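DltD domain-containing protein (Beauveria bassiana, PDB 7D78) is a thioesterase of the alpha/beta hydrolase fold that probably cyclises polyketide chains into medium-ring lactones. Local coordinates at residues G59-L67 / G226-I234; V150-L160 / L251-V262. All blocks are in the same frame, centred on the assembly; numbering follows the deposited sequence. Where two conformers were deposited one is given.

Overall arrangement
The two contacts lie on opposite sides of the chain's centre, their own centres 23 Å apart and their nearest atoms about 6 Å apart without touching. Contact 2 joins neighbouring parallel strands within the central sheet, whereas contact 1 packs the loop that leaves strand 51-57 against the irregular segment after helix 210-220. Their segments alternate along the sequence. Both come close to a probable Ser-His-Asp catalytic centre: Phe-60 of contact 1 lies near it without touching, and Cys-157, just beyond strand 150-156 in contact 2, touches His-296. A glycerol molecule, probably from crystallisation, is hydrogen-bonded to the backbone N of Phe-60 and may mark the pocket.

Contact 1: residues G59-L67 / G226-I234; sequences GFNCVKEML and GAPNFRNKI
In the loop that follows strand 51-57 of the alpha/beta hydrolase core, the amide of Asn-61 reaches across to the backbone at Arg-231 and Lys-233. Its ND2 gives a hydrogen bond to Lys-233 O at 3.0 Å, coming from above the carbonyl plane, 61° out of it, and a weak one to Arg-231 O at 3.1 Å. Water 2 also accepts from ND2, while OD1 is held by Asn-99, so the amide is gripped at both ends and its rotation is fixed. Ile-234 packs on the same side chain, CG2 lying 3.5 Å from Asn-61 CG, and sends CD1 to the edge of the Phe-60 ring, 4.0 Å from CZ. Farther along, Val-63 fits between two neighbours: with CG1 beside its backbone N (chi1 -66°), CG1 meets Phe-230 CA at 3.8 Å and CG2 meets Ala-227 CB at 3.7 Å. Met-66 SD stands obliquely off the Phe-230 ring, 4.8 Å from its centroid, in a Met-aromatic contact. Glu-65 sets CG beside its backbone N, 3.5 Å from Gly-226 O; the bend at chi2 then brings OE1 to Ala-227 CB, while OE2 forms a salt bridge with Lys-64 NZ. The type II turn from Gly-59 to Cys-62, just after strand 51-57 and close to the putative nucleophile elbow, is consistent with the oxyanion-hole loop of alpha/beta hydrolases.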
ATOM      1  N   GLY A  59      -2.531  18.941  -1.932  1.00 19.93           N
ATOM      2  CA  GLY A  59      -2.832  18.279  -0.680  1.00 19.68           C
ATOM      3  C   GLY A  59      -4.071  17.398  -0.739  1.00 20.46           C
ATOM      4  O   GLY A  59      -4.649  17.129  -1.793  1.00 19.75           O
ATOM      5  N   PHE A  60      -4.483  16.954   0.447  1.00 20.43           N
ATOM      6  CA  PHE A  60      -5.486  15.911   0.637  1.00 21.72           C
ATOM      7  C   PHE A  60      -6.838  16.319   0.066  1.00 21.74           C
ATOM      8  O   PHE A  60      -7.484  17.233   0.584  1.00 22.58           O
ATOM      9  CB  PHE A  60      -5.586  15.592   2.131  1.00 19.04           C
ATOM     10  CG  PHE A  60      -6.452  14.401   2.463  1.00 20.13           C
ATOM     11  CD1 PHE A  60      -5.980  13.102   2.284  1.00 19.55           C
ATOM     12  CD2 PHE A  60      -7.703  14.580   3.019  1.00 21.00           C
ATOM     13  CE1 PHE A  60      -6.759  12.005   2.631  1.00 22.26           C
ATOM     14  CE2 PHE A  60      -8.491  13.488   3.371  1.00 18.52           C
ATOM     15  CZ  PHE A  60      -8.018  12.202   3.174  1.00 22.12           C
ATOM     16  N   ASN A  61      -7.268  15.662  -1.009  1.00 20.34           N
ATOM     17  CA  ASN A  61      -8.534  15.940  -1.694  1.00 16.27           C
ATOM     18  C   ASN A  61      -8.577  17.328  -2.320  1.00 19.73           C
ATOM     19  O   ASN A  61      -9.657  17.785  -2.714  1.00 23.70           O
ATOM     20  CB  ASN A  61      -9.752  15.775  -0.763  1.00 15.62           C
ATOM     21  CG  ASN A  61     -11.005  15.345  -1.519  1.00 21.63           C
ATOM     22  OD1 ASN A  61     -10.921  14.572  -2.480  1.00 20.54           O
ATOM     23  ND2 ASN A  61     -12.168  15.847  -1.101  1.00 21.36           N
ATOM     24  N   CYS A  62      -7.442  18.017  -2.427  1.00 19.38           N
ATOM     25  CA  CYS A  62      -7.415  19.354  -3.003  1.00 22.43           C
ATOM     26  C   CYS A  62      -7.303  19.295  -4.518  1.00 22.29           C
ATOM     27  O   CYS A  62      -6.771  18.332  -5.084  1.00 18.86           O
ATOM     28  CB  CYS A  62      -6.254  20.169  -2.431  1.00 18.86           C
ATOM     29  SG  CYS A  62      -6.416  20.371  -0.646  1.00 25.66           S
ATOM     30  N   VAL A  63      -7.806  20.346  -5.172  1.00 20.83           N
ATOM     31  CA  VAL A  63      -7.727  20.462  -6.618  1.00 18.73           C
ATOM     32  C   VAL A  63      -6.613  21.441  -6.970  1.00 21.09           C
ATOM     33  O   VAL A  63      -6.185  22.269  -6.156  1.00 23.61           O
ATOM     34  CB  VAL A  63      -9.078  20.876  -7.265  1.00 25.20           C
ATOM     35  CG1 VAL A  63     -10.123  19.769  -7.064  1.00 21.71           C
ATOM     36  CG2 VAL A  63      -9.591  22.213  -6.722  1.00 21.38           C
ATOM     37  N   LYS A  64      -6.132  21.333  -8.211  1.00 21.26           N
ATOM     38  CA  LYS A  64      -4.957  22.079  -8.647  1.00 22.02           C
ATOM     39  C   LYS A  64      -5.172  23.589  -8.593  1.00 24.87           C
ATOM     40  O   LYS A  64      -4.191  24.336  -8.509  1.00 20.56           O
ATOM     41  CB  LYS A  64      -4.579  21.645 -10.071  1.00 21.13           C
ATOM     42  CG  LYS A  64      -5.732  21.811 -11.094  1.00 22.42           C
ATOM     43  CD  LYS A  64      -5.499  20.973 -12.347  1.00 21.83           C
ATOM     44  CE  LYS A  64      -6.584  21.231 -13.403  1.00 24.44           C
ATOM     45  NZ  LYS A  64      -7.944  21.030 -12.816  1.00 27.02           N
ATOM     46  N   GLU A  65      -6.427  24.050  -8.623  1.00 20.57           N
ATOM     47  CA  GLU A  65      -6.735  25.480  -8.631  1.00 24.26           C
ATOM     48  C   GLU A  65      -6.586  26.136  -7.265  1.00 25.85           C
ATOM     49  O   GLU A  65      -6.582  27.368  -7.184  1.00 26.14           O
ATOM     50  CB  GLU A  65      -8.168  25.716  -9.143  1.00 23.66           C
ATOM     51  CG  GLU A  65      -8.365  25.391 -10.609  1.00 25.88           C
ATOM     52  CD  GLU A  65      -8.599  23.908 -10.862  1.00 27.40           C
ATOM     53  OE1 GLU A  65      -8.726  23.142  -9.875  1.00 24.43           O
ATOM     54  OE2 GLU A  65      -8.649  23.514 -12.050  1.00 23.09           O
ATOM     55  N   MET A  66      -6.471  25.358  -6.192  1.00 22.43           N
ATOM     56  CA  MET A  66      -6.355  25.919  -4.852  1.00 23.54           C
ATOM     57  C   MET A  66      -4.902  26.286  -4.594  1.00 29.23           C
ATOM     58  O   MET A  66      -4.044  25.400  -4.527  1.00 24.68           O
ATOM     59  CB  MET A  66      -6.856  24.924  -3.812  1.00 25.34           C
ATOM     60  CG  MET A  66      -8.314  24.540  -3.995  1.00 25.89           C
ATOM     61  SD  MET A  66      -8.771  23.055  -3.066  1.00 30.28           S
ATOM     62  CE  MET A  66      -8.351  23.516  -1.431  1.00 39.20           C
ATOM     63  N   LEU A  67      -4.622  27.596  -4.473  1.00 29.84           N
ATOM     64  CA  LEU A  67      -3.345  28.157  -4.009  1.00 30.39           C
ATOM     65  C   LEU A  67      -2.186  27.967  -4.980  1.00 32.99           C
ATOM     66  O   LEU A  67      -1.423  28.909  -5.230  1.00 33.68           O
ATOM     67  CB  LEU A  67      -2.958  27.584  -2.638  1.00 33.42           C
ATOM     68  CG  LEU A  67      -4.048  27.654  -1.549  1.00 49.20           C
ATOM     69  CD1 LEU A  67      -4.020  26.440  -0.624  1.00 47.29           C
ATOM     70  CD2 LEU A  67      -3.986  28.958  -0.737  1.00 52.33           C
ATOM     71  N   GLY A 226     -13.264  28.790  -9.854  1.00 71.55           N
ATOM     72  CA  GLY A 226     -11.960  28.218 -10.096  1.00 57.33           C
ATOM     73  C   GLY A 226     -12.084  26.797 -10.614  1.00 54.84           C
ATOM     74  O   GLY A 226     -11.496  26.445 -11.645  1.00 47.76           O
ATOM     75  N   ALA A 227     -12.878  25.976  -9.928  1.00 55.59           N
ATOM     76  CA  ALA A 227     -12.821  24.524 -10.094  1.00 40.67           C
ATOM     77  C   ALA A 227     -14.209  23.898 -10.022  1.00 45.22           C
ATOM     78  O   ALA A 227     -14.692  23.575  -8.923  1.00 35.19           O
ATOM     79  CB  ALA A 227     -11.902  23.915  -9.037  1.00 33.13           C
ATOM     80  N   PRO A 228     -14.858  23.662 -11.168  1.00 42.39           N
ATOM     81  CA  PRO A 228     -16.192  23.034 -11.144  1.00 42.14           C
ATOM     82  C   PRO A 228     -16.195  21.633 -10.566  1.00 38.77           C
ATOM     83  O   PRO A 228     -17.255  21.160 -10.136  1.00 29.39           O
ATOM     84  CB  PRO A 228     -16.611  23.008 -12.623  1.00 45.51           C
ATOM     85  CG  PRO A 228     -15.609  23.837 -13.360  1.00 45.24           C
ATOM     86  CD  PRO A 228     -14.364  23.878 -12.538  1.00 43.65           C
ATOM     87  N   ASN A 229     -15.053  20.947 -10.546  1.00 32.41           N
ATOM     88  CA  ASN A 229     -15.019  19.546 -10.156  1.00 30.12           C
ATOM     89  C   ASN A 229     -14.419  19.337  -8.767  1.00 32.02           C
ATOM     90  O   ASN A 229     -14.198  18.190  -8.365  1.00 28.61           O
ATOM     91  CB  ASN A 229     -14.272  18.729 -11.215  1.00 29.74           C
ATOM     92  CG  ASN A 229     -15.103  18.509 -12.483  1.00 37.30           C
ATOM     93  OD1 ASN A 229     -16.275  18.121 -12.417  1.00 32.02           O
ATOM     94  ND2 ASN A 229     -14.492  18.751 -13.644  1.00 27.50           N
ATOM     95  N   PHE A 230     -14.176  20.411  -8.015  1.00 27.09           N
ATOM     96  CA  PHE A 230     -13.887  20.258  -6.594  1.00 28.53           C
ATOM     97  C   PHE A 230     -15.107  19.684  -5.874  1.00 27.34           C
ATOM     98  O   PHE A 230     -16.231  20.154  -6.063  1.00 27.38           O
ATOM     99  CB  PHE A 230     -13.495  21.592  -5.961  1.00 29.43           C
ATOM    100  CG  PHE A 230     -13.410  21.529  -4.454  1.00 31.76           C
ATOM    101  CD1 PHE A 230     -12.364  20.852  -3.837  1.00 26.70           C
ATOM    102  CD2 PHE A 230     -14.389  22.113  -3.660  1.00 32.86           C
ATOM    103  CE1 PHE A 230     -12.292  20.759  -2.453  1.00 30.63           C
ATOM    104  CE2 PHE A 230     -14.325  22.031  -2.277  1.00 30.58           C
ATOM    105  CZ  PHE A 230     -13.270  21.354  -1.671  1.00 32.84           C
ATOM    106  N   ARG A 231     -14.886  18.662  -5.050  1.00 24.80           N
ATOM    107  CA  ARG A 231     -15.967  17.991  -4.334  1.00 24.27           C
ATOM    108  C   ARG A 231     -15.532  17.838  -2.883  1.00 25.96           C
ATOM    109  O   ARG A 231     -14.492  17.232  -2.611  1.00 25.44           O
ATOM    110  CB  ARG A 231     -16.289  16.629  -4.971  1.00 22.64           C
ATOM    111  CG  ARG A 231     -16.647  16.721  -6.467  1.00 29.87           C
ATOM    112  CD  ARG A 231     -16.990  15.363  -7.086  1.00 25.41           C
ATOM    113  NE  ARG A 231     -15.819  14.486  -7.167  1.00 25.91           N
ATOM    114  CZ  ARG A 231     -14.988  14.417  -8.206  1.00 29.39           C
ATOM    115  NH1 ARG A 231     -15.185  15.177  -9.283  1.00 30.79           N
ATOM    116  NH2 ARG A 231     -13.942  13.592  -8.164  1.00 24.43           N
ATOM    117  N   ASN A 232     -16.304  18.402  -1.955  1.00 19.78           N
ATOM    118  CA  ASN A 232     -15.903  18.403  -0.545  1.00 24.10           C
ATOM    119  C   ASN A 232     -16.354  17.108   0.138  1.00 22.14           C
ATOM    120  O   ASN A 232     -17.094  17.091   1.122  1.00 21.47           O
ATOM    121  CB  ASN A 232     -16.447  19.639   0.162  1.00 27.71           C
ATOM    122  CG  ASN A 232     -15.941  19.768   1.587  1.00 32.12           C
ATOM    123  OD1 ASN A 232     -14.889  19.237   1.937  1.00 28.78           O
ATOM    124  ND2 ASN A 232     -16.691  20.484   2.417  1.00 28.48           N
ATOM    125  N   LYS A 233     -15.883  15.995  -0.421  1.00 21.17           N
ATOM    126  CA  LYS A 233     -16.228  14.679   0.095  1.00 18.10           C
ATOM    127  C   LYS A 233     -15.120  13.715  -0.287  1.00 21.44           C
ATOM    128  O   LYS A 233     -14.444  13.916  -1.297  1.00 19.18           O
ATOM    129  CB  LYS A 233     -17.574  14.181  -0.462  1.00 21.66           C
ATOM    130  CG  LYS A 233     -17.624  14.092  -2.000  1.00 22.31           C
ATOM    131  CD  LYS A 233     -18.971  13.543  -2.513  1.00 32.65           C
ATOM    132  CE  LYS A 233     -18.959  13.392  -4.046  1.00 35.76           C
ATOM    133  NZ  LYS A 233     -20.227  12.804  -4.593  1.00 31.31           N
ATOM    134  N   ILE A 234     -14.925  12.677   0.542  1.00 19.34           N
ATOM    135  CA  ILE A 234     -14.024  11.580   0.205  1.00 18.95           C
ATOM    136  C   ILE A 234     -14.756  10.261   0.404  1.00 22.08           C
ATOM    137  O   ILE A 234     -15.716  10.164   1.173  1.00 20.26           O
ATOM    138  CB  ILE A 234     -12.726  11.586   1.048  1.00 18.81           C
ATOM    139  CG1 ILE A 234     -13.067  11.508   2.554  1.00 18.27           C
ATOM    140  CG2 ILE A 234     -11.875  12.807   0.714  1.00 18.93           C
ATOM    141  CD1 ILE A 234     -11.870  11.206   3.456  1.00 19.48           C
TER
HETATM  142  O   HOH W   1     -12.174  17.389  -4.105  1.00 23.87           O
HETATM  143  O   HOH W   2     -12.608  18.210   0.738  1.00 23.95           O

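Contact 2: residues V150-L160 / L251-V262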
ATOM      1  N   VAL A 150      13.726  11.759 -10.641  1.00 18.84           N
ATOM      2  CA  VAL A 150      13.403  12.859  -9.741  1.00 19.19           C
ATOM      3  C   VAL A 150      14.711  13.354  -9.130  1.00 21.99           C
ATOM      4  O   VAL A 150      15.355  12.643  -8.353  1.00 19.75           O
ATOM      5  CB  VAL A 150      12.403  12.414  -8.669  1.00 19.95           C
ATOM      6  CG1 VAL A 150      12.146  13.524  -7.661  1.00 18.21           C
ATOM      7  CG2 VAL A 150      11.106  11.974  -9.348  1.00 18.57           C
ATOM      8  N   LYS A 151      15.114  14.568  -9.494  1.00 20.31           N
ATOM      9  CA  LYS A 151      16.417  15.108  -9.114  1.00 21.79           C
ATOM     10  C   LYS A 151      16.372  15.979  -7.866  1.00 24.60           C
ATOM     11  O   LYS A 151      17.432  16.339  -7.337  1.00 22.11           O
ATOM     12  CB  LYS A 151      17.001  15.913 -10.279  1.00 23.48           C
ATOM     13  CG  LYS A 151      17.102  15.119 -11.575  1.00 19.42           C
ATOM     14  CD  LYS A 151      18.009  13.894 -11.407  1.00 24.74           C
ATOM     15  CE  LYS A 151      18.090  13.066 -12.697  1.00 24.91           C
ATOM     16  NZ  LYS A 151      18.717  13.823 -13.827  1.00 29.31           N
ATOM     17  N   ALA A 152      15.183  16.342  -7.400  1.00 22.02           N
ATOM     18  CA  ALA A 152      15.031  17.083  -6.157  1.00 20.99           C
ATOM     19  C   ALA A 152      13.605  16.899  -5.672  1.00 20.00           C
ATOM     20  O   ALA A 152      12.689  16.638  -6.457  1.00 20.21           O
ATOM     21  CB  ALA A 152      15.336  18.576  -6.321  1.00 18.47           C
ATOM     22  N   LEU A 153      13.434  17.068  -4.366  1.00 21.42           N
ATOM     23  CA  LEU A 153      12.163  16.864  -3.688  1.00 21.32           C
ATOM     24  C   LEU A 153      11.908  18.063  -2.790  1.00 20.81           C
ATOM     25  O   LEU A 153      12.737  18.382  -1.933  1.00 22.80           O
ATOM     26  CB  LEU A 153      12.191  15.575  -2.869  1.00 21.38           C
ATOM     27  CG  LEU A 153      11.051  15.333  -1.884  1.00 20.25           C
ATOM     28  CD1 LEU A 153       9.745  15.117  -2.650  1.00 17.44           C
ATOM     29  CD2 LEU A 153      11.388  14.115  -1.026  1.00 18.79           C
ATOM     30  N   VAL A 154      10.777  18.730  -2.985  1.00 18.61           N
ATOM     31  CA  VAL A 154      10.362  19.834  -2.129  1.00 19.58           C
ATOM     32  C   VAL A 154       9.078  19.420  -1.438  1.00 21.92           C
ATOM     33  O   VAL A 154       8.068  19.162  -2.103  1.00 21.05           O
ATOM     34  CB  VAL A 154      10.158  21.129  -2.926  1.00 23.19           C
ATOM     35  CG1 VAL A 154       9.575  22.208  -2.026  1.00 23.12           C
ATOM     36  CG2 VAL A 154      11.482  21.577  -3.529  1.00 21.74           C
ATOM     37  N   MET A 155       9.121  19.341  -0.115  0.74 20.23           N
ATOM     38  CA  MET A 155       7.954  19.001   0.688  0.74 20.93           C
ATOM     39  C   MET A 155       7.556  20.217   1.508  0.74 23.38           C
ATOM     40  O   MET A 155       8.352  20.727   2.308  0.74 24.30           O
ATOM     41  CB  MET A 155       8.237  17.819   1.609  0.74 20.76           C
ATOM     42  CG  MET A 155       8.438  16.495   0.890  0.74 21.27           C
ATOM     43  SD  MET A 155       8.601  15.154   2.078  0.74 22.95           S
ATOM     44  CE  MET A 155      10.234  15.462   2.731  0.74 21.53           C
ATOM     45  N   VAL A 156       6.327  20.670   1.322  1.00 20.13           N
ATOM     46  CA  VAL A 156       5.764  21.751   2.117  1.00 23.92           C
ATOM     47  C   VAL A 156       4.768  21.140   3.091  1.00 21.86           C
ATOM     48  O   VAL A 156       3.836  20.441   2.674  1.00 20.01           O
ATOM     49  CB  VAL A 156       5.106  22.813   1.227  1.00 26.07           C
ATOM     50  CG1 VAL A 156       4.488  23.923   2.079  1.00 23.35           C
ATOM     51  CG2 VAL A 156       6.127  23.359   0.252  1.00 26.08           C
ATOM     52  N   CYS A 157       4.980  21.396   4.384  1.00 20.29           N
ATOM     53  CA  CYS A 157       4.164  20.906   5.494  1.00 21.54           C
ATOM     54  C   CYS A 157       3.693  19.456   5.290  1.00 24.17           C
ATOM     55  O   CYS A 157       2.491  19.180   5.350  1.00 23.46           O
ATOM     56  CB  CYS A 157       2.978  21.832   5.752  1.00 19.11           C
ATOM     57  SG  CYS A 157       1.804  22.049   4.363  1.00 24.24           S
ATOM     58  N   PRO A 158       4.613  18.520   5.056  1.00 22.26           N
ATOM     59  CA  PRO A 158       4.188  17.128   4.847  1.00 19.80           C
ATOM     60  C   PRO A 158       3.447  16.580   6.061  1.00 21.51           C
ATOM     61  O   PRO A 158       3.795  16.868   7.206  1.00 21.47           O
ATOM     62  CB  PRO A 158       5.509  16.383   4.619  1.00 22.41           C
ATOM     63  CG  PRO A 158       6.544  17.231   5.287  1.00 26.64           C
ATOM     64  CD  PRO A 158       6.082  18.648   5.075  1.00 21.13           C
ATOM     65  N   ILE A 159       2.405  15.782   5.794  1.00 20.55           N
ATOM     66  CA  ILE A 159       1.655  15.074   6.824  1.00 21.75           C
ATOM     67  C   ILE A 159       2.143  13.629   6.859  1.00 20.75           C
ATOM     68  O   ILE A 159       2.147  12.941   5.831  1.00 19.99           O
ATOM     69  CB  ILE A 159       0.141  15.116   6.567  1.00 25.04           C
ATOM     70  CG1 ILE A 159      -0.422  16.529   6.723  1.00 35.80           C
ATOM     71  CG2 ILE A 159      -0.554  14.278   7.621  1.00 27.56           C
ATOM     72  CD1 ILE A 159      -1.929  16.608   6.385  1.00 34.83           C
ATOM     73  N   LEU A 160       2.523  13.150   8.048  1.00 20.19           N
ATOM     74  CA  LEU A 160       3.199  11.868   8.167  1.00 21.93           C
ATOM     75  C   LEU A 160       2.488  10.850   9.045  1.00 22.24           C
ATOM     76  O   LEU A 160       2.974   9.715   9.166  1.00 23.69           O
ATOM     77  CB  LEU A 160       4.626  12.083   8.689  1.00 21.02           C
ATOM     78  CG  LEU A 160       5.487  12.981   7.802  1.00 21.85           C
ATOM     79  CD1 LEU A 160       6.700  13.474   8.588  1.00 28.70           C
ATOM     80  CD2 LEU A 160       5.927  12.221   6.560  1.00 20.85           C
ATOM     81  N   LEU A 251       9.910   7.126   3.502  1.00 23.46           N
ATOM     82  CA  LEU A 251      10.809   8.273   3.430  1.00 23.66           C
ATOM     83  C   LEU A 251      12.251   7.865   3.709  1.00 24.09           C
ATOM     84  O   LEU A 251      13.184   8.516   3.222  1.00 24.68           O
ATOM     85  CB  LEU A 251      10.361   9.370   4.398  1.00 20.35           C
ATOM     86  CG  LEU A 251       9.628  10.545   3.740  1.00 21.89           C
ATOM     87  CD1 LEU A 251       8.292  10.078   3.153  1.00 24.44           C
ATOM     88  CD2 LEU A 251       9.411  11.694   4.732  1.00 25.28           C
ATOM     89  N   LYS A 252      12.455   6.770   4.452  1.00 21.18           N
ATOM     90  CA  LYS A 252      13.814   6.314   4.729  1.00 20.57           C
ATOM     91  C   LYS A 252      14.499   5.782   3.479  1.00 24.49           C
ATOM     92  O   LYS A 252      15.731   5.762   3.428  1.00 23.78           O
ATOM     93  CB  LYS A 252      13.808   5.252   5.835  1.00 22.34           C
ATOM     94  CG  LYS A 252      13.412   5.796   7.202  1.00 23.68           C
ATOM     95  CD  LYS A 252      12.984   4.677   8.133  1.00 32.10           C
ATOM     96  CE  LYS A 252      12.499   5.217   9.474  1.00 35.83           C
ATOM     97  NZ  LYS A 252      12.232   4.109  10.440  1.00 33.56           N
ATOM     98  N   LEU A 253      13.728   5.371   2.466  1.00 18.40           N
ATOM     99  CA  LEU A 253      14.311   4.985   1.186  1.00 19.76           C
ATOM    100  C   LEU A 253      14.799   6.190   0.397  1.00 23.90           C
ATOM    101  O   LEU A 253      15.583   6.024  -0.539  1.00 24.39           O
ATOM    102  CB  LEU A 253      13.299   4.209   0.343  1.00 18.93           C
ATOM    103  CG  LEU A 253      12.660   2.998   1.021  1.00 22.11           C
ATOM    104  CD1 LEU A 253      11.553   2.442   0.153  1.00 20.34           C
ATOM    105  CD2 LEU A 253      13.709   1.939   1.302  1.00 29.83           C
ATOM    106  N   VAL A 254      14.345   7.394   0.731  1.00 23.55           N
ATOM    107  CA  VAL A 254      14.820   8.581   0.028  1.00 20.46           C
ATOM    108  C   VAL A 254      16.146   8.982   0.656  1.00 24.13           C
ATOM    109  O   VAL A 254      16.183   9.792   1.590  1.00 23.95           O
ATOM    110  CB  VAL A 254      13.800   9.732   0.090  1.00 21.04           C
ATOM    111  CG1 VAL A 254      14.237  10.873  -0.826  1.00 21.48           C
ATOM    112  CG2 VAL A 254      12.403   9.231  -0.287  1.00 22.06           C
ATOM    113  N   ASP A 255      17.240   8.401   0.159  1.00 24.71           N
ATOM    114  CA  ASP A 255      18.554   8.604   0.755  1.00 25.49           C
ATOM    115  C   ASP A 255      19.549   9.247  -0.202  1.00 26.48           C
ATOM    116  O   ASP A 255      20.726   9.371   0.146  1.00 26.05           O
ATOM    117  CB  ASP A 255      19.108   7.277   1.284  1.00 24.77           C
ATOM    118  CG  ASP A 255      19.252   6.211   0.202  1.00 33.71           C
ATOM    119  OD1 ASP A 255      18.961   6.473  -0.985  1.00 30.67           O
ATOM    120  OD2 ASP A 255      19.661   5.083   0.551  1.00 41.23           O
ATOM    121  N   LYS A 256      19.111   9.668  -1.391  1.00 26.02           N
ATOM    122  CA  LYS A 256      19.993  10.326  -2.356  1.00 27.60           C
ATOM    123  C   LYS A 256      19.398  11.628  -2.879  1.00 25.31           C
ATOM    124  O   LYS A 256      20.127  12.548  -3.254  1.00 26.82           O
ATOM    125  CB  LYS A 256      20.279   9.420  -3.554  1.00 28.12           C
ATOM    126  CG  LYS A 256      20.848   8.056  -3.240  1.00 34.73           C
ATOM    127  CD  LYS A 256      20.740   7.193  -4.497  1.00 35.27           C
ATOM    128  CE  LYS A 256      21.098   5.748  -4.247  1.00 42.38           C
ATOM    129  NZ  LYS A 256      20.224   5.129  -3.223  1.00 45.66           N
ATOM    130  N   THR A 257      18.084  11.710  -2.924  1.00 24.92           N
ATOM    131  CA  THR A 257      17.417  12.856  -3.540  1.00 22.46           C
ATOM    132  C   THR A 257      17.554  14.112  -2.687  1.00 20.55           C
ATOM    133  O   THR A 257      17.073  14.125  -1.545  1.00 21.52           O
ATOM    134  CB  THR A 257      15.945  12.522  -3.746  1.00 23.75           C
ATOM    135  OG1 THR A 257      15.852  11.253  -4.406  1.00 24.76           O
ATOM    136  CG2 THR A 257      15.262  13.601  -4.584  1.00 21.48           C
ATOM    137  N   PRO A 258      18.184  15.177  -3.189  1.00 21.29           N
ATOM    138  CA  PRO A 258      18.226  16.442  -2.447  1.00 23.21           C
ATOM    139  C   PRO A 258      16.825  16.882  -2.059  1.00 18.85           C
ATOM    140  O   PRO A 258      15.912  16.907  -2.890  1.00 22.37           O
ATOM    141  CB  PRO A 258      18.858  17.422  -3.446  1.00 22.59           C
ATOM    142  CG  PRO A 258      19.597  16.577  -4.420  1.00 25.34           C
ATOM    143  CD  PRO A 258      18.848  15.272  -4.499  1.00 21.80           C
ATOM    144  N   VAL A 259      16.645  17.218  -0.786  1.00 21.63           N
ATOM    145  CA  VAL A 259      15.307  17.443  -0.254  1.00 19.14           C
ATOM    146  C   VAL A 259      15.258  18.764   0.496  1.00 25.87           C
ATOM    147  O   VAL A 259      16.095  19.032   1.367  1.00 23.21           O
ATOM    148  CB  VAL A 259      14.840  16.279   0.648  1.00 22.91           C
ATOM    149  CG1 VAL A 259      15.904  15.916   1.681  1.00 25.79           C
ATOM    150  CG2 VAL A 259      13.500  16.624   1.332  1.00 21.46           C
ATOM    151  N   LEU A 260      14.259  19.572   0.172  1.00 23.10           N
ATOM    152  CA  LEU A 260      13.926  20.781   0.907  1.00 22.62           C
ATOM    153  C   LEU A 260      12.596  20.556   1.605  1.00 27.08           C
ATOM    154  O   LEU A 260      11.614  20.175   0.959  1.00 22.61           O
ATOM    155  CB  LEU A 260      13.827  21.986  -0.034  1.00 19.77           C
ATOM    156  CG  LEU A 260      13.159  23.224   0.557  1.00 21.50           C
ATOM    157  CD1 LEU A 260      14.071  23.832   1.620  1.00 25.40           C
ATOM    158  CD2 LEU A 260      12.861  24.229  -0.553  1.00 22.94           C
ATOM    159  N   MET A 261      12.565  20.767   2.917  1.00 22.32           N
ATOM    160  CA  MET A 261      11.321  20.728   3.671  1.00 22.04           C
ATOM    161  C   MET A 261      10.995  22.112   4.217  1.00 28.78           C
ATOM    162  O   MET A 261      11.846  22.758   4.845  1.00 25.40           O
ATOM    163  CB  MET A 261      11.396  19.730   4.823  1.00 21.58           C
ATOM    164  CG  MET A 261      10.094  19.646   5.609  1.00 22.63           C
ATOM    165  SD  MET A 261      10.198  18.467   6.964  1.00 25.53           S
ATOM    166  CE  MET A 261      10.618  16.962   6.089  1.00 23.98           C
ATOM    167  N   VAL A 262       9.760  22.547   3.993  1.00 25.44           N
ATOM    168  CA  VAL A 262       9.233  23.794   4.531  1.00 24.62           C
ATOM    169  C   VAL A 262       8.159  23.445   5.553  1.00 27.93           C
ATOM    170  O   VAL A 262       7.113  22.882   5.199  1.00 25.88           O
ATOM    171  CB  VAL A 262       8.667  24.689   3.422  1.00 22.59           C
ATOM    172  CG1 VAL A 262       8.123  25.993   4.013  1.00 25.28           C
ATOM    173  CG2 VAL A 262       9.733  24.958   2.362  1.00 26.26           C
TER
HETATM  174  O   HOH W   3      14.618  10.669  -6.496  1.00 24.29           O
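Leu-153 and Val-259 lie side by side and point the same way on neighbouring parallel strands of the central alpha/beta hydrolase sheet; the axes of strands 150-156 and 259-262 approach to 4.7 Å and their directions differ by 10°. Leu-153 CD2 meets Val-259 CG2 at 4.0 Å, on the face that also carries Met-155 and Met-261. Val-154 and Leu-260 repeat the side-by-side arrangement on the other face, CG1 of Val-154 lying 4.1 Å from CD2 of Leu-260, which packs on helix 305-319. Met-261 packs on Gln-275 and Phe-279 of helix 272-281 and runs straight out until chi3 (-58°) turns its methyl, CE coming 4.2 Å from CG of Pro-158 in the loop beyond strand 150-156. Met-155 has two deposited conformers; in the one given its CE also approaches that of Met-261, a less certain meeting. With only an alanine at Met-261, Pro-158 CG is likely to lose its methyl neighbour and a gap to open toward helix 272-281. Leu-160 meets Leu-251 at about a right angle, CD2 to CD2. Five backbone hydrogen bonds join the segments, the last running nearly straight from Cys-157 N to Val-262 O at 2.7 Å, with an angle of 173° at the hydrogen.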